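Outer membrane protein TP0453 (Treponema pallidum, PDB 3K8I) might take part in ligand transport and alters membrane permeability at acidic pH. Local coordinates at residues 21-26 with 162-167; 15-20 with 139-144. All coordinates share one frame; numbering follows the deposited sequence.

Interaction 1 (21-26 with 162-167); sequences VYLYFP and VALYIK
Tyr22 and Tyr165 pair across two antiparallel strands, 21-26 and 162-166, whose axes come within 4.7 Å. Tyr22 N to Tyr165 O and Tyr165 N to Tyr22 O are both 2.8 Å long and nearly straight, and the Tyr24-Ala163 pair repeats the motif. CA-H groups of the alternating residues Val21, Leu23, Leu164 and Val162 also approach the carbonyl oxygens of the ladder.

Alternation of side chains gives the ladder two distinct faces. On one, the tyrosine side chains lie side by side, pointing the same way, and their rings meet through CD2 of Tyr22 and CD2 of Tyr165, 4.0 Å apart. Lys167 NZ reaches the edge of the Tyr22 ring, in its plane, and is hydrogen-bonded to Ala19 O. The other face carries Val21, Leu23, Leu164 and Ile166. With CG anti to its backbone N (chi1 -167°), Leu164 slots CD1 between Val21 CG1, at 3.7 Å, and Leu23 CD1, at 3.8 Å. Farther along, Val162 CG2 makes a CH-pi contact over the Phe25 ring, 4.2 Å from its centroid.

Strands 54-62 and 189-196 flank the pair and continue its backbone hydrogen bonding, which places it inside the beta-half-barrel. Phe149 of helix 147-153 packs on Tyr24, Ala163 and Tyr165, while Phe172 of helix 170-173 touches Val21 and Ile166 on the other face.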
loop_
_atom_site.group_PDB
_atom_site.type_symbol
_atom_site.label_atom_id
_atom_site.label_comp_id
_atom_site.label_asym_id
_atom_site.label_seq_id
_atom_site.Cartn_x
_atom_site.Cartn_y
_atom_site.Cartn_z
ATOM N N VAL A 21 -11.778 -6.784 -23.116
ATOM C CA VAL A 21 -11.559 -7.280 -21.758
ATOM C C VAL A 21 -12.341 -8.570 -21.581
ATOM O O VAL A 21 -13.480 -8.664 -22.019
ATOM C CB VAL A 21 -12.011 -6.279 -20.667
ATOM C CG1 VAL A 21 -11.657 -6.813 -19.271
ATOM C CG2 VAL A 21 -11.381 -4.898 -20.875
ATOM N N TYR A 22 -11.706 -9.562 -20.969
ATOM C CA TYR A 22 -12.377 -10.776 -20.546
ATOM C C TYR A 22 -12.303 -10.926 -19.025
ATOM O O TYR A 22 -11.311 -10.561 -18.396
ATOM C CB TYR A 22 -11.783 -12.002 -21.235
ATOM C CG TYR A 22 -12.122 -12.118 -22.703
ATOM C CD1 TYR A 22 -13.246 -12.845 -23.125
ATOM C CD2 TYR A 22 -11.316 -11.524 -23.677
ATOM C CE1 TYR A 22 -13.564 -12.961 -24.474
ATOM C CE2 TYR A 22 -11.620 -11.641 -25.048
ATOM C CZ TYR A 22 -12.752 -12.353 -25.429
ATOM O OH TYR A 22 -13.069 -12.482 -26.756
ATOM N N LEU A 23 -13.384 -11.434 -18.444
ATOM C CA LEU A 23 -13.461 -11.672 -17.011
ATOM C C LEU A 23 -13.915 -13.098 -16.735
ATOM O O LEU A 23 -14.781 -13.637 -17.437
ATOM C CB LEU A 23 -14.450 -10.693 -16.381
ATOM C CG LEU A 23 -14.895 -10.867 -14.929
ATOM C CD1 LEU A 23 -13.819 -10.338 -13.985
ATOM C CD2 LEU A 23 -16.224 -10.157 -14.701
ATOM N N TYR A 24 -13.299 -13.702 -15.726
ATOM C CA TYR A 24 -13.817 -14.893 -15.066
ATOM C C TYR A 24 -14.098 -14.559 -13.614
ATOM O O TYR A 24 -13.217 -14.082 -12.890
ATOM C CB TYR A 24 -12.806 -16.029 -15.128
ATOM C CG TYR A 24 -13.257 -17.291 -14.430
ATOM C CD1 TYR A 24 -14.337 -18.031 -14.917
ATOM C CD2 TYR A 24 -12.588 -17.767 -13.309
ATOM C CE1 TYR A 24 -14.748 -19.197 -14.291
ATOM C CE2 TYR A 24 -12.996 -18.943 -12.666
ATOM C CZ TYR A 24 -14.073 -19.650 -13.172
ATOM O OH TYR A 24 -14.484 -20.809 -12.562
ATOM N N PHE A 25 -15.328 -14.802 -13.185
ATOM C CA PHE A 25 -15.692 -14.511 -11.814
ATOM C C PHE A 25 -16.446 -15.701 -11.230
ATOM O O PHE A 25 -17.654 -15.843 -11.461
ATOM C CB PHE A 25 -16.540 -13.233 -11.741
ATOM C CG PHE A 25 -16.537 -12.577 -10.396
ATOM C CD1 PHE A 25 -17.182 -13.160 -9.312
ATOM C CD2 PHE A 25 -15.883 -11.364 -10.207
ATOM C CE1 PHE A 25 -17.170 -12.551 -8.057
ATOM C CE2 PHE A 25 -15.876 -10.748 -8.965
ATOM C CZ PHE A 25 -16.526 -11.345 -7.888
ATOM N N PRO A 26 -15.732 -16.571 -10.487
ATOM C CA PRO A 26 -16.389 -17.653 -9.749
ATOM C C PRO A 26 -16.953 -17.103 -8.436
ATOM O O PRO A 26 -16.289 -16.314 -7.753
ATOM C CB PRO A 26 -15.248 -18.633 -9.486
ATOM C CG PRO A 26 -14.029 -17.744 -9.350
ATOM C CD PRO A 26 -14.263 -16.603 -10.332
ATOM N N VAL A 162 -10.598 -14.964 -9.283
ATOM C CA VAL A 162 -11.101 -13.986 -10.237
ATOM C C VAL A 162 -10.002 -13.696 -11.256
ATOM O O VAL A 162 -8.857 -13.401 -10.886
ATOM C CB VAL A 162 -11.463 -12.660 -9.522
ATOM C CG1 VAL A 162 -11.956 -11.599 -10.529
ATOM C CG2 VAL A 162 -12.493 -12.898 -8.443
ATOM N N ALA A 163 -10.337 -13.774 -12.537
ATOM C CA ALA A 163 -9.334 -13.569 -13.585
ATOM C C ALA A 163 -9.799 -12.490 -14.545
ATOM O O ALA A 163 -10.965 -12.460 -14.952
ATOM C CB ALA A 163 -9.022 -14.910 -14.328
ATOM N N LEU A 164 -8.887 -11.602 -14.901
ATOM C CA LEU A 164 -9.188 -10.499 -15.796
ATOM C C LEU A 164 -8.103 -10.423 -16.852
ATOM O O LEU A 164 -6.922 -10.487 -16.534
ATOM C CB LEU A 164 -9.289 -9.182 -15.006
ATOM C CG LEU A 164 -9.882 -7.933 -15.660
ATOM C CD1 LEU A 164 -11.400 -8.013 -15.779
ATOM C CD2 LEU A 164 -9.480 -6.697 -14.850
ATOM N N TYR A 165 -8.504 -10.325 -18.114
ATOM C CA TYR A 165 -7.552 -10.212 -19.211
ATOM C C TYR A 165 -7.877 -9.015 -20.084
ATOM O O TYR A 165 -8.959 -8.926 -20.663
ATOM C CB TYR A 165 -7.554 -11.495 -20.039
ATOM C CG TYR A 165 -6.837 -11.400 -21.363
ATOM C CD1 TYR A 165 -5.508 -11.008 -21.438
ATOM C CD2 TYR A 165 -7.491 -11.730 -22.542
ATOM C CE1 TYR A 165 -4.854 -10.942 -22.655
ATOM C CE2 TYR A 165 -6.848 -11.670 -23.760
ATOM C CZ TYR A 165 -5.534 -11.274 -23.814
ATOM O OH TYR A 165 -4.906 -11.211 -25.038
ATOM N N ILE A 166 -6.925 -8.098 -20.173
ATOM C CA ILE A 166 -7.094 -6.856 -20.908
ATOM C C ILE A 166 -6.106 -6.876 -22.065
ATOM O O ILE A 166 -4.895 -6.912 -21.840
ATOM C CB ILE A 166 -6.858 -5.642 -19.975
ATOM C CG1 ILE A 166 -7.833 -5.699 -18.802
ATOM C CG2 ILE A 166 -6.998 -4.303 -20.731
ATOM C CD1 ILE A 166 -7.322 -5.013 -17.540
ATOM N N LYS A 167 -6.627 -6.888 -23.295
ATOM C CA LYS A 167 -5.802 -6.900 -24.500
ATOM C C LYS A 167 -4.869 -5.693 -24.609
ATOM O O LYS A 167 -3.746 -5.817 -25.101
ATOM C CB LYS A 167 -6.666 -7.017 -25.760
ATOM C CG LYS A 167 -6.678 -8.417 -26.353
ATOM C CD LYS A 167 -7.888 -8.681 -27.221
ATOM C CE LYS A 167 -8.001 -10.181 -27.543
ATOM N NZ LYS A 167 -9.392 -10.652 -27.837
#

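Interaction 2 (15-20 with 139-144); sequences VGSGAD and NPDRPQ
Ser17 and Asp141 meet through a single carboxylate oxygen, an example of how one acidic side chain can tie together two irregular segments. Asp141 OD1 accepts the backbone N-H of Ser17 at 2.8 Å through its anti lone pair, the one turned away from OD2, with an angle of 161° at the hydrogen. The Asp141 carboxylate is brought there by a chi1 of -85°, which sets CG beside its own backbone N and opposite the carbonyl carbon.

The Ser17 hydroxyl lies close to the same oxygen, OG to OD1 being 3.2 Å, but any bond there is weak and its proton may be used elsewhere. With chi1 at 62°, OG sits between the backbone N and the carbonyl carbon of Ser17. OG also binds a water, 2.8 Å away, that accepts the N-H of Arg142. CB of Ser17 rests against the backbone of Pro143, 3.8 Å from its CA, and the proline CB packs against CA of Ser17 at 4.0 Å. Gly16 leaves helix 11-15 with positive phi and brings its CA to 3.3 Å from Asp141 OD1. A second water accepts from Gly18 N and, weakly, from Gln144 N.

This surface contact joins the loop between helix 11-15 and strand 21-26 to the connection from helix 130-135 to helix 147-153. A backbone hydrogen bond between Asp141 and Gly13 extends it into the short helix, while Val15 and Ala19 pack on Ala60 of strand 54-62.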
loop_
_atom_site.group_PDB
_atom_site.type_symbol
_atom_site.label_atom_id
_atom_site.label_comp_id
_atom_site.label_asym_id
_atom_site.label_seq_id
_atom_site.Cartn_x
_atom_site.Cartn_y
_atom_site.Cartn_z
ATOM N N VAL A 15 -19.661 -15.984 -25.129
ATOM C CA VAL A 15 -19.503 -14.514 -25.011
ATOM C C VAL A 15 -18.883 -13.886 -26.268
ATOM O O VAL A 15 -19.202 -12.751 -26.623
ATOM C CB VAL A 15 -18.716 -14.049 -23.746
ATOM C CG1 VAL A 15 -19.452 -14.415 -22.466
ATOM C CG2 VAL A 15 -17.288 -14.572 -23.740
ATOM N N GLY A 16 -17.987 -14.620 -26.925
ATOM C CA GLY A 16 -17.465 -14.205 -28.213
ATOM C C GLY A 16 -15.995 -13.860 -28.228
ATOM O O GLY A 16 -15.428 -13.410 -27.215
ATOM N N SER A 17 -15.374 -14.069 -29.383
ATOM C CA SER A 17 -13.995 -13.645 -29.598
ATOM C C SER A 17 -13.950 -12.158 -29.970
ATOM O O SER A 17 -14.976 -11.557 -30.322
ATOM C CB SER A 17 -13.352 -14.490 -30.702
ATOM O OG SER A 17 -14.044 -14.296 -31.919
ATOM N N GLY A 18 -12.760 -11.569 -29.894
ATOM C CA GLY A 18 -12.553 -10.198 -30.361
ATOM C C GLY A 18 -12.720 -9.113 -29.313
ATOM O O GLY A 18 -12.576 -7.935 -29.629
ATOM N N ALA A 19 -13.001 -9.499 -28.068
ATOM C CA ALA A 19 -13.315 -8.529 -27.027
ATOM C C ALA A 19 -12.072 -7.846 -26.490
ATOM O O ALA A 19 -10.951 -8.334 -26.662
ATOM C CB ALA A 19 -14.100 -9.177 -25.895
ATOM N N ASP A 20 -12.280 -6.716 -25.828
ATOM C CA ASP A 20 -11.181 -5.925 -25.300
ATOM C C ASP A 20 -10.781 -6.378 -23.903
ATOM O O ASP A 20 -9.593 -6.367 -23.553
ATOM C CB ASP A 20 -11.558 -4.448 -25.326
ATOM C CG ASP A 20 -11.742 -3.935 -26.741
ATOM O OD1 ASP A 20 -10.742 -3.842 -27.486
ATOM O OD2 ASP A 20 -12.884 -3.645 -27.119
ATOM N N ASN A 139 -22.421 -23.000 -32.437
ATOM C CA ASN A 139 -21.195 -22.700 -33.175
ATOM C C ASN A 139 -20.372 -21.668 -32.399
ATOM O O ASN A 139 -20.392 -20.473 -32.712
ATOM C CB ASN A 139 -21.513 -22.228 -34.600
ATOM C CG ASN A 139 -22.110 -23.348 -35.478
ATOM O OD1 ASN A 139 -21.417 -24.286 -35.885
ATOM N ND2 ASN A 139 -23.396 -23.239 -35.769
ATOM N N PRO A 140 -19.665 -22.131 -31.355
ATOM C CA PRO A 140 -18.988 -21.174 -30.475
ATOM C C PRO A 140 -17.825 -20.450 -31.168
ATOM O O PRO A 140 -17.217 -21.008 -32.086
ATOM C CB PRO A 140 -18.496 -22.060 -29.317
ATOM C CG PRO A 140 -18.309 -23.435 -29.958
ATOM C CD PRO A 140 -19.456 -23.534 -30.929
ATOM N N ASP A 141 -17.550 -19.214 -30.738
ATOM C CA ASP A 141 -16.336 -18.493 -31.137
ATOM C C ASP A 141 -15.103 -19.160 -30.538
ATOM O O ASP A 141 -15.207 -20.009 -29.646
ATOM C CB ASP A 141 -16.382 -17.032 -30.674
ATOM C CG ASP A 141 -17.128 -16.117 -31.636
ATOM O OD1 ASP A 141 -17.113 -14.881 -31.416
ATOM O OD2 ASP A 141 -17.747 -16.607 -32.597
ATOM N N ARG A 142 -13.935 -18.730 -31.003
ATOM C CA ARG A 142 -12.666 -19.307 -30.593
ATOM C C ARG A 142 -11.744 -18.263 -29.991
ATOM O O ARG A 142 -10.660 -18.041 -30.527
ATOM C CB ARG A 142 -11.964 -19.914 -31.807
ATOM C CG ARG A 142 -12.849 -20.819 -32.623
ATOM C CD ARG A 142 -12.886 -22.144 -31.968
ATOM N NE ARG A 142 -13.718 -23.095 -32.680
ATOM C CZ ARG A 142 -13.829 -24.363 -32.315
ATOM N NH1 ARG A 142 -14.619 -25.192 -32.985
ATOM N NH2 ARG A 142 -13.139 -24.796 -31.272
ATOM N N PRO A 143 -12.156 -17.626 -28.879
ATOM C CA PRO A 143 -11.290 -16.591 -28.303
ATOM C C PRO A 143 -9.916 -17.118 -27.856
ATOM O O PRO A 143 -9.780 -18.291 -27.477
ATOM C CB PRO A 143 -12.093 -16.090 -27.091
ATOM C CG PRO A 143 -13.055 -17.220 -26.767
ATOM C CD PRO A 143 -13.420 -17.766 -28.122
ATOM N N GLN A 144 -8.915 -16.244 -27.906
ATOM C CA GLN A 144 -7.557 -16.581 -27.492
ATOM C C GLN A 144 -7.291 -15.971 -26.131
ATOM O O GLN A 144 -7.405 -14.761 -25.942
ATOM C CB GLN A 144 -6.548 -16.084 -28.530
ATOM C CG GLN A 144 -6.906 -16.516 -29.953
ATOM C CD GLN A 144 -5.980 -15.951 -31.005
ATOM O OE1 GLN A 144 -5.355 -14.899 -30.819
ATOM N NE2 GLN A 144 -5.882 -16.653 -32.127
HETATM O O HOH W 1 -13.783 -16.814 -33.199
HETATM O O HOH W 2 -10.177 -13.143 -28.741
#

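Interactions 1 and 2 are centred about 13 Å apart and are joined both by the chain, which runs from 15-20 into strand 21-26, and by contacts. Tyr22 spans the step: its OH lies 2.6 Å from Gly16 O, a probable hydrogen bond, also bonds to Ala19 N, and sits 3.8 Å from Pro143 CB. At the end of the strand pair, Lys167 N approaches Asp20 O at 3.0 Å, probably another hydrogen bond. The segments alternate along the chain, so both contacts bind the N-terminal portion to the region around residues 139-167. Interaction 1 belongs to the half-barrel framework of this cavity-bearing protein; interaction 2 fastens surface connections beside it.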